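Local structure of aminopeptidase (Legionella pneumophila subsp. pneumophila, 6ICA) at residues A[233-238]-A[308-313]; A[152-157]-A[408-413]; A[101-106]-A[288-293]; A[198-203]-A[262-267]; A[66-71]-A[78-83]. The protein probably acts as a secreted, zinc-dependent aminopeptidase of the M28 family that removes residues from the N termini of peptides. All coordinates share one frame; numbering follows the deposited sequence.

Contact 1: A[233-238]-A[308-313]; sequences IVIGAH and AVVQFD. With ZN (zinc ion), chain G.
Val310 is bonded through N to Val234 O and through O to Gly236 N, the staggered pattern of parallel strands. Val234 N donates in turn to Ala308 O at 2.9 Å, and Phe312 N to Gly236 O at 2.8 Å. The bent Gln311 side chain (chi2 74°) folds back over Gly236, which has no side chain there, so that OE1 lies 3.3 Å from Gly236 C; its NE2 is satisfied by Ser363 OG.

Beyond the last rung the two chains converge on zinc. His238 presents NE2 to the metal, while Asp313 holds it with both oxygens, OD2 at 2.4 Å from the zinc; ring and carboxylate planes stand 79° apart. Asp251 and two waters complete the ligands. Second-shell bonds fix both groups: His238 ND1 meets Asp240, and Asp313 OD2 meets Ser363. The backbone next to the metal ligand is held too, His238 N bonding to Asp252 OD2.

On the other strand edge, residues 233-238 pair with strand 277-282. Ile235 CG1 and Val310 CG1, 3.8 Å apart, lie side by side on the face of the central sheet covered by helices 249-268 and 402-420.

Contact 2: A[152-157]-A[408-413]; sequences AALKEI and FSKLAV
Lys410 meets Leu154 and Ile157 with the apolar part of its side chain, illustrating how a lysine can serve as a hydrocarbon arm at a partly buried interface. Its first torsion sets CG anti to the carbonyl carbon (chi1 -76°), on the side where the turn of residues 154-157 comes in. CB touches Leu154 CG at 3.9 Å and lies a little farther from Ile157 CD1. CG is wedged between the same two residues, 3.8 Å from Leu154 CG and only 3.5 Å from Ile157 CD1, a tight carbon pair. From there the chain runs out extended: CE passes Leu154 O at 4.0 Å, and NZ continues beyond hydrogen-bonding distance of that carbonyl.

Leu154 reaches across to the helix backbone as well, with CD1 3.6 Å from Lys410 O and then against Val413 CG1. The two methyls of Val413 divide the work: CG1 meets Ala153 CB at 3.8 Å, whereas CG2 faces Ile157 CD1. That same Ile157 methyl also brushes Ser409, whose OG is satisfied by Ser258 O. Tyr348 and Ile349 of helix 335-349 border the patch.

No hydrogen bond crosses between the segments. The arrangement is apolar packing of a helix end and the type I beta turn from Leu154 to Ile157 against helix 402-420, one of the helices flanking the central sheet of the M28 alpha/beta fold.

Contact 3: A[101-106]-A[288-293]; sequences FVNVSH and GLVGSQ
Asn103 N donates to Gly288 O on a lone pair, in the carbonyl plane and nearly straight (2.9 Å, 168°), where the backbone turns through positive phi at Gly288 and Leu289 before helix 290-301 begins. Gln293 supplies the matching bond from its side chain. Extended beyond CG, it brings NE2 to 2.9 Å from Asn103 O, and the same NE2 also donates to Leu289 O at 3.1 Å. Both acceptors lie in the amide plane, whereas Leu289 O receives NE2 and Gln293 N from opposite faces of its own carbonyl plane. Lys107 NZ binds Gln293 OE1, which helps to fix the amide's rotation.

Val102 turns CG1 toward Gln293 NE2 and CG2 toward Leu289 CD1, 4.1 Å away. Val290 CG2 rests 3.6 Å from both CB and ND2 of Asn103. The Asn103 amide is itself held: OD1 closes an Asx turn by accepting from Ser105 N and also takes Ser105 OG, while ND2 meets Glu51 and Arg287 O.

With the Asn103 N-H met by the Gly288 carbonyl before helix 290-301 and its C=O by the Gln293 amide within it, the chemistry implies a polar join between the small antiparallel sheet and the segment that follows zinc ligand Glu286.

Contact 4: A[198-203]-A[262-267]; sequences VEYGRT and AARVIL
Tyr200 and Arg264 are brought together by two torsions: the tyrosine ring leaves with CG anti to its carbonyl carbon (chi1 -59°), pointing to the facing helix, and the arginine chain, stretched through its first two bonds, kinks at chi3 (62°) to lay its end beside the phenol. Arg264 NH1 then donates to Tyr200 OH at 2.9 Å. The oxygen sits close to the guanidinium plane, at its edge, although ring and guanidinium planes are turned 61° apart. Nearer the backbone, Arg264 CG packs 3.5 Å from Tyr200 CE2, supporting the ring with the aliphatic part of the arginine. Glu261 OE2 forms a salt bridge with Arg264 NH2.

Near the end of the same helix, Leu267 O is approached by carbon from two residues, Tyr200 CB at 3.6 Å and Arg202 CB at 3.4 Å. A water 2.8 Å from Leu267 O and 2.9 Å from Tyr200 O is within hydrogen-bonding distance of both carbonyls. Arg202, bent at chi2, runs across Leu267, with its CG 3.9 Å from Leu267 CD2. Its guanidinium goes on past the end of helix 249-268, where Ser269 O, Thr271 O and the carboxylate of Asp204 engage all three nitrogens.

Gly201, with positive phi, is the C-prime residue of a Schellman motif that ends helix 180-199, Gly201 N bonding to Val198 O and Arg202 N to the carbonyl one residue earlier. The contact is thus a helix-terminating turn docked on the last turns of a neighbouring helix, with Leu267 and Arg202 also reaching Ile224 of the central mixed sheet.

Contact 5: A[66-71]-A[78-83]; sequences PHKILA and IIDVLS
Asp80, Ile78 and Leu70 have the most surface buried where these two antiparallel strands meet. Asp80 forms both backbone bonds with Lys68, its N to Lys68 O at 2.7 Å and its O from Lys68 N. The two side chains run alongside each other on one face. A bend at chi2 of Lys68 (110°) brings NZ to 3.4 Å from Asp80 OD1, a salt bridge whose hydrogen bond is weak; Asp80 OD2 accepts a hydrogen bond from Gln52 NE2, the main polar partner of this carboxylate.

Ile78 faces two residues at once. Its O accepts from Leu70 N at 2.8 Å and, weakly, from Ala71 N, while Ile78 N donates to Ala71 O at 2.9 Å. Leu70, one of the two bulge residues, turns its side chain to the face of Ile78 and Asp80: CD2 touches Ile78 CG2 at 4.0 Å, and CD1 lies 3.8 Å from Asp80 CB. Helix 117-123 covers the same face, with Ala120 against Leu70 and Leu123 against Ile78.

At the other end His67 CB packs on Val81 CG1, and a water joins Pro66 O to Leu82 N. Leu70 and Ala71 opposite Ile78 form a classic beta bulge, set in the beta hairpin at one edge of the small antiparallel sheet.

Overall arrangement
From the N terminus, contact 5 closes first, a short hairpin loop completed before the others open. Contact 3 opens next, at residues 101-106 of the same antiparallel sheet, and closes near residue 290, tying that sheet to the M28 region. Contact 2 opens inside this loop but closes only at helix 402-420, so contacts 2 and 3 cross. Contact 4 is nested within both. Contact 1 starts inside contact 4's loop and ends beyond contact 3, crossing each, yet is nested within contact 2. Spatially, contacts 2 and 4 touch through helices 249-268 and 402-420, and contact 1 meets contact 2 where Phe312 packs on Ala412; contacts 3 and 5 share the small sheet on the far side.

Contact 1: A[233-238]-A[308-313]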
# COMPACT_ATOMS: atom_id res chain seq x y z
N ILE A 233 11.49 -9.56 -1.95
CA ILE A 233 11.32 -8.12 -1.78
C ILE A 233 9.92 -7.74 -2.28
O ILE A 233 9.53 -8.14 -3.38
CB ILE A 233 12.39 -7.31 -2.56
CG1 ILE A 233 13.81 -7.71 -2.13
CG2 ILE A 233 12.16 -5.81 -2.39
CD1 ILE A 233 14.07 -7.61 -0.65
N VAL A 234 9.18 -6.96 -1.50
CA VAL A 234 7.82 -6.59 -1.91
C VAL A 234 7.64 -5.06 -2.06
O VAL A 234 7.98 -4.29 -1.16
CB VAL A 234 6.78 -7.14 -0.91
CG1 VAL A 234 5.36 -6.67 -1.28
CG2 VAL A 234 6.85 -8.68 -0.83
N ILE A 235 7.10 -4.65 -3.19
CA ILE A 235 6.77 -3.26 -3.43
C ILE A 235 5.29 -3.14 -3.68
O ILE A 235 4.75 -3.76 -4.61
CB ILE A 235 7.56 -2.69 -4.62
CG1 ILE A 235 9.06 -2.71 -4.30
CG2 ILE A 235 7.09 -1.29 -4.93
CD1 ILE A 235 9.93 -2.90 -5.50
N GLY A 236 4.62 -2.31 -2.88
CA GLY A 236 3.16 -2.23 -2.91
C GLY A 236 2.53 -0.85 -3.01
O GLY A 236 3.15 0.18 -2.74
N ALA A 237 1.26 -0.86 -3.41
CA ALA A 237 0.40 0.31 -3.47
C ALA A 237 -1.03 -0.23 -3.48
O ALA A 237 -1.23 -1.42 -3.68
CB ALA A 237 0.67 1.16 -4.74
N HIS A 238 -2.03 0.62 -3.24
CA HIS A 238 -3.39 0.10 -3.34
C HIS A 238 -4.13 0.74 -4.49
O HIS A 238 -3.92 1.92 -4.80
CB HIS A 238 -4.14 0.27 -2.01
CG HIS A 238 -4.47 1.68 -1.64
ND1 HIS A 238 -5.67 2.28 -1.96
CD2 HIS A 238 -3.80 2.59 -0.89
CE1 HIS A 238 -5.71 3.50 -1.45
NE2 HIS A 238 -4.58 3.71 -0.80
N ALA A 308 11.64 -7.94 2.98
CA ALA A 308 11.37 -6.54 3.24
C ALA A 308 10.25 -6.05 2.35
O ALA A 308 10.11 -6.50 1.20
CB ALA A 308 12.64 -5.70 3.02
N VAL A 309 9.45 -5.14 2.90
CA VAL A 309 8.26 -4.59 2.24
C VAL A 309 8.30 -3.05 2.27
O VAL A 309 8.65 -2.44 3.28
CB VAL A 309 6.96 -5.07 2.94
CG1 VAL A 309 5.71 -4.57 2.19
CG2 VAL A 309 6.92 -6.58 3.05
N VAL A 310 7.95 -2.42 1.15
CA VAL A 310 7.75 -0.97 1.13
C VAL A 310 6.37 -0.66 0.56
O VAL A 310 5.89 -1.35 -0.34
CB VAL A 310 8.85 -0.24 0.31
CG1 VAL A 310 8.84 -0.69 -1.14
CG2 VAL A 310 8.68 1.28 0.40
N GLN A 311 5.70 0.35 1.13
CA GLN A 311 4.37 0.74 0.68
C GLN A 311 4.38 2.15 0.07
O GLN A 311 4.91 3.08 0.67
CB GLN A 311 3.38 0.68 1.86
CG GLN A 311 2.00 1.28 1.59
CD GLN A 311 1.13 0.41 0.70
OE1 GLN A 311 1.59 -0.61 0.18
NE2 GLN A 311 -0.13 0.81 0.52
N PHE A 312 3.79 2.31 -1.11
CA PHE A 312 3.65 3.64 -1.72
C PHE A 312 2.18 4.03 -1.72
O PHE A 312 1.37 3.49 -2.47
CB PHE A 312 4.25 3.68 -3.14
CG PHE A 312 5.75 3.58 -3.15
CD1 PHE A 312 6.38 2.34 -3.18
CD2 PHE A 312 6.54 4.72 -3.07
CE1 PHE A 312 7.76 2.24 -3.15
CE2 PHE A 312 7.93 4.63 -3.04
CZ PHE A 312 8.54 3.38 -3.08
N ASP A 313 1.84 4.95 -0.83
CA ASP A 313 0.48 5.42 -0.70
C ASP A 313 0.56 6.94 -0.68
O ASP A 313 0.93 7.53 0.34
CB ASP A 313 -0.19 4.88 0.57
CG ASP A 313 -1.71 5.04 0.56
OD1 ASP A 313 -2.23 5.75 -0.32
OD2 ASP A 313 -2.38 4.44 1.41
ZN ZN G . -4.25 5.47 0.39
O HOH W 1 -5.52 5.15 1.82
O HOH W 2 -3.81 7.13 2.09

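Contact 2: A[152-157]-A[408-413]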
# COMPACT_ATOMS: atom_id res chain seq x y z
N ALA A 152 22.12 3.63 -13.34
CA ALA A 152 21.72 3.35 -14.72
C ALA A 152 20.21 3.14 -14.82
O ALA A 152 19.55 3.64 -15.73
CB ALA A 152 22.47 2.13 -15.26
N ALA A 153 19.65 2.41 -13.85
CA ALA A 153 18.23 2.12 -13.89
C ALA A 153 17.41 3.41 -13.70
O ALA A 153 16.41 3.61 -14.37
CB ALA A 153 17.86 1.09 -12.83
N LEU A 154 17.85 4.28 -12.80
CA LEU A 154 17.12 5.52 -12.54
C LEU A 154 17.00 6.40 -13.79
O LEU A 154 16.00 7.10 -13.97
CB LEU A 154 17.80 6.31 -11.42
CG LEU A 154 17.20 6.22 -10.01
CD1 LEU A 154 16.74 4.82 -9.65
CD2 LEU A 154 18.16 6.77 -8.99
N LYS A 155 18.00 6.35 -14.65
CA LYS A 155 18.00 7.09 -15.90
C LYS A 155 16.94 6.57 -16.87
O LYS A 155 16.62 7.24 -17.86
CB LYS A 155 19.38 7.00 -16.58
CG LYS A 155 20.44 7.90 -16.00
CD LYS A 155 21.72 7.79 -16.81
CE LYS A 155 22.69 8.91 -16.47
NZ LYS A 155 23.23 8.76 -15.09
N GLU A 156 16.43 5.37 -16.62
CA GLU A 156 15.46 4.72 -17.52
C GLU A 156 14.01 5.06 -17.20
O GLU A 156 13.10 4.77 -17.98
CB GLU A 156 15.65 3.20 -17.50
CG GLU A 156 17.01 2.73 -18.03
CD GLU A 156 17.24 3.13 -19.48
OE1 GLU A 156 16.29 3.04 -20.28
OE2 GLU A 156 18.37 3.54 -19.81
N ILE A 157 13.79 5.68 -16.05
CA ILE A 157 12.44 6.02 -15.65
C ILE A 157 11.83 7.09 -16.56
O ILE A 157 12.46 8.11 -16.85
CB ILE A 157 12.43 6.48 -14.19
CG1 ILE A 157 12.75 5.27 -13.30
CG2 ILE A 157 11.10 7.12 -13.83
CD1 ILE A 157 12.43 5.46 -11.88
N PHE A 408 9.40 9.13 -6.24
CA PHE A 408 8.95 7.96 -5.50
C PHE A 408 9.13 6.70 -6.34
O PHE A 408 9.49 5.64 -5.82
CB PHE A 408 7.50 8.12 -5.04
CG PHE A 408 7.36 8.98 -3.82
CD1 PHE A 408 7.46 8.42 -2.54
CD2 PHE A 408 7.18 10.36 -3.93
CE1 PHE A 408 7.36 9.21 -1.40
CE2 PHE A 408 7.08 11.16 -2.80
CZ PHE A 408 7.16 10.58 -1.52
N SER A 409 8.91 6.83 -7.64
CA SER A 409 9.16 5.75 -8.57
C SER A 409 10.65 5.38 -8.57
O SER A 409 10.99 4.20 -8.58
CB SER A 409 8.71 6.16 -9.99
OG SER A 409 8.74 5.06 -10.87
N LYS A 410 11.53 6.38 -8.54
CA LYS A 410 12.97 6.14 -8.45
C LYS A 410 13.34 5.43 -7.15
O LYS A 410 14.20 4.55 -7.14
CB LYS A 410 13.75 7.46 -8.55
CG LYS A 410 13.82 8.01 -9.97
CD LYS A 410 14.38 9.42 -10.04
CE LYS A 410 14.49 9.84 -11.51
NZ LYS A 410 15.00 11.22 -11.69
N LEU A 411 12.68 5.82 -6.06
CA LEU A 411 12.91 5.20 -4.77
C LEU A 411 12.55 3.71 -4.81
O LEU A 411 13.29 2.89 -4.30
CB LEU A 411 12.11 5.92 -3.68
CG LEU A 411 12.31 5.34 -2.27
CD1 LEU A 411 13.81 5.29 -1.92
CD2 LEU A 411 11.50 6.13 -1.22
N ALA A 412 11.42 3.36 -5.45
CA ALA A 412 11.02 1.96 -5.58
C ALA A 412 12.08 1.13 -6.32
O ALA A 412 12.41 0.03 -5.91
CB ALA A 412 9.66 1.84 -6.30
N VAL A 413 12.61 1.66 -7.41
CA VAL A 413 13.61 0.95 -8.19
C VAL A 413 14.91 0.73 -7.39
O VAL A 413 15.49 -0.35 -7.43
CB VAL A 413 13.91 1.71 -9.49
CG1 VAL A 413 15.19 1.20 -10.12
CG2 VAL A 413 12.75 1.59 -10.45

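Contact 3: A[101-106]-A[288-293]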
# COMPACT_ATOMS: atom_id res chain seq x y z
N PHE A 101 -8.71 2.82 10.94
CA PHE A 101 -9.18 1.59 11.54
C PHE A 101 -8.74 0.41 10.71
O PHE A 101 -8.34 0.57 9.55
CB PHE A 101 -10.70 1.60 11.66
CG PHE A 101 -11.41 1.82 10.36
CD1 PHE A 101 -11.65 0.77 9.49
CD2 PHE A 101 -11.83 3.10 10.00
CE1 PHE A 101 -12.30 0.98 8.27
CE2 PHE A 101 -12.49 3.32 8.79
CZ PHE A 101 -12.72 2.26 7.92
N VAL A 102 -8.82 -0.78 11.30
CA VAL A 102 -8.51 -2.02 10.61
C VAL A 102 -9.73 -2.94 10.59
O VAL A 102 -10.39 -3.16 11.61
CB VAL A 102 -7.29 -2.73 11.25
CG1 VAL A 102 -7.07 -4.12 10.66
CG2 VAL A 102 -6.03 -1.89 11.09
N ASN A 103 -10.04 -3.47 9.41
CA ASN A 103 -11.16 -4.39 9.24
C ASN A 103 -10.76 -5.77 9.77
O ASN A 103 -9.86 -6.39 9.23
CB ASN A 103 -11.55 -4.45 7.75
CG ASN A 103 -12.91 -5.09 7.50
OD1 ASN A 103 -13.26 -6.14 8.07
ND2 ASN A 103 -13.67 -4.49 6.59
N VAL A 104 -11.39 -6.22 10.85
CA VAL A 104 -11.04 -7.51 11.44
C VAL A 104 -12.14 -8.56 11.24
O VAL A 104 -12.18 -9.56 11.96
CB VAL A 104 -10.73 -7.39 12.97
CG1 VAL A 104 -9.49 -6.51 13.21
CG2 VAL A 104 -11.94 -6.87 13.75
N SER A 105 -13.04 -8.33 10.28
CA SER A 105 -14.13 -9.28 9.99
C SER A 105 -13.61 -10.69 9.77
O SER A 105 -14.18 -11.65 10.28
CB SER A 105 -14.95 -8.84 8.77
OG SER A 105 -15.49 -7.54 8.93
N HIS A 106 -12.55 -10.81 8.98
CA HIS A 106 -12.00 -12.12 8.65
C HIS A 106 -11.34 -12.79 9.85
O HIS A 106 -11.44 -14.01 10.01
CB HIS A 106 -10.97 -11.97 7.51
CG HIS A 106 -10.60 -13.27 6.85
ND1 HIS A 106 -11.50 -14.00 6.10
CD2 HIS A 106 -9.44 -13.95 6.81
CE1 HIS A 106 -10.90 -15.08 5.63
NE2 HIS A 106 -9.65 -15.07 6.05
N GLY A 288 -10.33 -0.75 5.22
CA GLY A 288 -9.63 -1.12 6.44
C GLY A 288 -8.57 -2.20 6.21
O GLY A 288 -8.47 -3.16 6.98
N LEU A 289 -7.78 -2.02 5.15
CA LEU A 289 -6.64 -2.89 4.82
C LEU A 289 -7.03 -4.33 4.53
O LEU A 289 -6.30 -5.25 4.87
CB LEU A 289 -5.60 -2.87 5.95
CG LEU A 289 -5.19 -1.50 6.51
CD1 LEU A 289 -4.05 -1.66 7.51
CD2 LEU A 289 -4.80 -0.56 5.40
N VAL A 290 -8.18 -4.52 3.91
CA VAL A 290 -8.69 -5.86 3.69
C VAL A 290 -7.81 -6.66 2.72
O VAL A 290 -7.45 -7.81 2.99
CB VAL A 290 -10.14 -5.81 3.18
CG1 VAL A 290 -10.65 -7.21 2.86
CG2 VAL A 290 -11.02 -5.14 4.23
N GLY A 291 -7.46 -6.05 1.60
CA GLY A 291 -6.69 -6.75 0.59
C GLY A 291 -5.29 -7.14 1.05
O GLY A 291 -4.87 -8.27 0.83
N SER A 292 -4.57 -6.22 1.69
CA SER A 292 -3.22 -6.57 2.14
C SER A 292 -3.28 -7.64 3.21
O SER A 292 -2.40 -8.50 3.29
CB SER A 292 -2.44 -5.33 2.62
OG SER A 292 -3.15 -4.60 3.60
N GLN A 293 -4.34 -7.63 4.03
CA GLN A 293 -4.52 -8.72 4.99
C GLN A 293 -4.68 -10.07 4.29
O GLN A 293 -4.10 -11.07 4.73
CB GLN A 293 -5.71 -8.48 5.92
CG GLN A 293 -5.41 -7.51 7.06
CD GLN A 293 -6.61 -7.26 7.96
OE1 GLN A 293 -6.76 -7.89 9.01
NE2 GLN A 293 -7.45 -6.31 7.58

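Contact 4: A[198-203]-A[262-267]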
# COMPACT_ATOMS: atom_id res chain seq x y z
N VAL A 198 6.28 -8.99 -21.91
CA VAL A 198 6.48 -9.41 -23.30
C VAL A 198 7.28 -8.38 -24.11
O VAL A 198 8.19 -8.74 -24.87
CB VAL A 198 5.12 -9.66 -24.02
CG1 VAL A 198 5.33 -9.87 -25.51
CG2 VAL A 198 4.41 -10.87 -23.40
N GLU A 199 6.94 -7.11 -23.94
CA GLU A 199 7.60 -6.03 -24.66
C GLU A 199 9.11 -6.02 -24.42
O GLU A 199 9.90 -5.78 -25.34
CB GLU A 199 7.01 -4.67 -24.23
CG GLU A 199 5.70 -4.28 -24.92
CD GLU A 199 4.94 -3.15 -24.20
OE1 GLU A 199 5.48 -2.54 -23.26
OE2 GLU A 199 3.80 -2.85 -24.60
N TYR A 200 9.52 -6.32 -23.18
CA TYR A 200 10.95 -6.26 -22.87
C TYR A 200 11.59 -7.64 -22.77
O TYR A 200 12.74 -7.76 -22.35
CB TYR A 200 11.18 -5.47 -21.58
CG TYR A 200 10.65 -4.07 -21.69
CD1 TYR A 200 11.25 -3.15 -22.55
CD2 TYR A 200 9.55 -3.66 -20.95
CE1 TYR A 200 10.75 -1.87 -22.67
CE2 TYR A 200 9.06 -2.37 -21.06
CZ TYR A 200 9.67 -1.48 -21.92
OH TYR A 200 9.18 -0.21 -22.04
N GLY A 201 10.85 -8.67 -23.14
CA GLY A 201 11.40 -10.02 -23.15
C GLY A 201 11.86 -10.53 -21.80
O GLY A 201 12.85 -11.25 -21.72
N ARG A 202 11.18 -10.15 -20.73
CA ARG A 202 11.49 -10.67 -19.40
C ARG A 202 10.75 -12.00 -19.26
O ARG A 202 9.51 -12.02 -19.26
CB ARG A 202 11.08 -9.67 -18.32
CG ARG A 202 11.55 -10.03 -16.93
CD ARG A 202 12.98 -9.58 -16.66
NE ARG A 202 13.51 -10.24 -15.48
CZ ARG A 202 14.65 -9.91 -14.87
NH1 ARG A 202 15.40 -8.91 -15.33
NH2 ARG A 202 15.03 -10.59 -13.80
N THR A 203 11.48 -13.10 -19.07
CA THR A 203 10.88 -14.44 -19.12
C THR A 203 10.60 -15.12 -17.79
O THR A 203 10.04 -16.22 -17.76
CB THR A 203 11.76 -15.40 -19.94
OG1 THR A 203 13.04 -15.51 -19.32
CG2 THR A 203 11.92 -14.87 -21.36
N ALA A 262 8.15 1.77 -12.00
CA ALA A 262 9.29 1.08 -11.40
C ALA A 262 9.35 -0.37 -11.89
O ALA A 262 10.42 -0.88 -12.25
CB ALA A 262 9.23 1.13 -9.89
N ALA A 263 8.18 -1.02 -11.94
CA ALA A 263 8.09 -2.39 -12.46
C ALA A 263 8.58 -2.46 -13.92
O ALA A 263 9.30 -3.38 -14.28
CB ALA A 263 6.63 -2.93 -12.36
N ARG A 264 8.20 -1.46 -14.72
CA ARG A 264 8.63 -1.40 -16.12
C ARG A 264 10.15 -1.41 -16.23
O ARG A 264 10.73 -2.13 -17.06
CB ARG A 264 8.05 -0.16 -16.83
CG ARG A 264 8.20 -0.23 -18.38
CD ARG A 264 7.98 1.13 -19.05
NE ARG A 264 8.97 2.10 -18.61
CZ ARG A 264 10.21 2.19 -19.10
NH1 ARG A 264 10.59 1.41 -20.10
NH2 ARG A 264 11.04 3.10 -18.62
N VAL A 265 10.80 -0.61 -15.39
CA VAL A 265 12.26 -0.53 -15.40
C VAL A 265 12.92 -1.85 -14.99
O VAL A 265 13.88 -2.28 -15.61
CB VAL A 265 12.75 0.62 -14.49
CG1 VAL A 265 14.28 0.58 -14.33
CG2 VAL A 265 12.30 1.96 -15.09
N ILE A 266 12.38 -2.52 -13.97
CA ILE A 266 12.92 -3.82 -13.59
C ILE A 266 12.67 -4.86 -14.70
O ILE A 266 13.54 -5.68 -14.99
CB ILE A 266 12.30 -4.33 -12.27
CG1 ILE A 266 12.50 -3.32 -11.13
CG2 ILE A 266 12.92 -5.66 -11.89
CD1 ILE A 266 13.94 -2.87 -10.96
N LEU A 267 11.50 -4.80 -15.32
CA LEU A 267 11.15 -5.73 -16.41
C LEU A 267 12.07 -5.56 -17.62
O LEU A 267 12.40 -6.53 -18.31
CB LEU A 267 9.69 -5.54 -16.83
CG LEU A 267 8.62 -6.07 -15.86
CD1 LEU A 267 7.24 -5.59 -16.29
CD2 LEU A 267 8.67 -7.59 -15.77
O HOH W 3 14.09 -8.11 -19.81

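Contact 5: A[66-71]-A[78-83]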
# COMPACT_ATOMS: atom_id res chain seq x y z
N PRO A 66 -24.82 4.15 13.82
CA PRO A 66 -25.19 3.00 14.67
C PRO A 66 -24.11 1.92 14.66
O PRO A 66 -23.51 1.68 13.61
CB PRO A 66 -26.50 2.50 14.06
CG PRO A 66 -27.05 3.68 13.29
CD PRO A 66 -25.85 4.45 12.81
N HIS A 67 -23.86 1.30 15.81
CA HIS A 67 -22.83 0.27 15.93
C HIS A 67 -22.97 -0.47 17.26
O HIS A 67 -23.47 0.09 18.22
CB HIS A 67 -21.42 0.89 15.81
CG HIS A 67 -21.08 1.85 16.91
ND1 HIS A 67 -21.56 3.14 16.96
CD2 HIS A 67 -20.28 1.70 18.00
CE1 HIS A 67 -21.08 3.75 18.03
NE2 HIS A 67 -20.31 2.90 18.68
N LYS A 68 -22.54 -1.73 17.30
CA LYS A 68 -22.42 -2.46 18.56
C LYS A 68 -20.95 -2.60 18.91
O LYS A 68 -20.10 -2.81 18.04
CB LYS A 68 -23.05 -3.86 18.52
CG LYS A 68 -24.42 -3.95 17.87
CD LYS A 68 -24.35 -4.68 16.54
CE LYS A 68 -25.73 -4.85 15.89
NZ LYS A 68 -25.67 -5.90 14.84
N ILE A 69 -20.65 -2.43 20.19
CA ILE A 69 -19.31 -2.65 20.68
C ILE A 69 -19.15 -4.11 21.05
O ILE A 69 -19.87 -4.61 21.91
CB ILE A 69 -19.00 -1.76 21.90
CG1 ILE A 69 -19.08 -0.28 21.50
CG2 ILE A 69 -17.63 -2.09 22.47
CD1 ILE A 69 -19.12 0.66 22.67
N LEU A 70 -18.20 -4.78 20.44
CA LEU A 70 -18.00 -6.19 20.70
C LEU A 70 -17.06 -6.37 21.88
O LEU A 70 -17.23 -7.27 22.70
CB LEU A 70 -17.44 -6.89 19.47
CG LEU A 70 -18.40 -7.52 18.48
CD1 LEU A 70 -19.67 -6.71 18.33
CD2 LEU A 70 -17.69 -7.64 17.14
N ALA A 71 -16.08 -5.48 21.97
CA ALA A 71 -15.03 -5.59 22.98
C ALA A 71 -14.24 -4.30 23.03
O ALA A 71 -14.21 -3.53 22.06
CB ALA A 71 -14.11 -6.77 22.67
N ILE A 78 -13.41 -2.77 19.40
CA ILE A 78 -13.82 -3.50 18.22
C ILE A 78 -15.35 -3.37 18.09
O ILE A 78 -16.11 -3.70 19.01
CB ILE A 78 -13.39 -4.97 18.28
CG1 ILE A 78 -11.87 -5.07 18.09
CG2 ILE A 78 -14.10 -5.79 17.21
CD1 ILE A 78 -11.32 -6.49 18.16
N ILE A 79 -15.78 -2.83 16.96
CA ILE A 79 -17.18 -2.51 16.78
C ILE A 79 -17.79 -3.25 15.60
O ILE A 79 -17.10 -3.68 14.69
CB ILE A 79 -17.40 -0.99 16.56
CG1 ILE A 79 -16.86 -0.54 15.21
CG2 ILE A 79 -16.77 -0.19 17.69
CD1 ILE A 79 -16.97 0.96 14.98
N ASP A 80 -19.11 -3.37 15.63
CA ASP A 80 -19.85 -3.96 14.53
C ASP A 80 -20.66 -2.90 13.84
O ASP A 80 -21.46 -2.22 14.48
CB ASP A 80 -20.75 -5.09 15.03
CG ASP A 80 -21.62 -5.67 13.93
OD1 ASP A 80 -22.65 -5.04 13.62
OD2 ASP A 80 -21.29 -6.73 13.37
N VAL A 81 -20.47 -2.75 12.54
CA VAL A 81 -21.22 -1.76 11.77
C VAL A 81 -21.77 -2.35 10.47
O VAL A 81 -21.26 -3.36 9.98
CB VAL A 81 -20.35 -0.51 11.42
CG1 VAL A 81 -19.87 0.20 12.68
CG2 VAL A 81 -19.16 -0.91 10.58
N LEU A 82 -22.78 -1.69 9.91
CA LEU A 82 -23.21 -1.98 8.55
C LEU A 82 -22.09 -1.64 7.55
O LEU A 82 -21.42 -0.61 7.65
CB LEU A 82 -24.47 -1.20 8.19
CG LEU A 82 -25.77 -1.56 8.91
CD1 LEU A 82 -26.90 -0.62 8.50
CD2 LEU A 82 -26.14 -3.01 8.59
N SER A 83 -21.89 -2.53 6.59
CA SER A 83 -20.99 -2.29 5.48
C SER A 83 -21.20 -0.92 4.83
O SER A 83 -20.24 -0.26 4.41
CB SER A 83 -21.17 -3.39 4.43
OG SER A 83 -20.05 -3.46 3.59
O HOH W 4 -23.92 0.80 11.15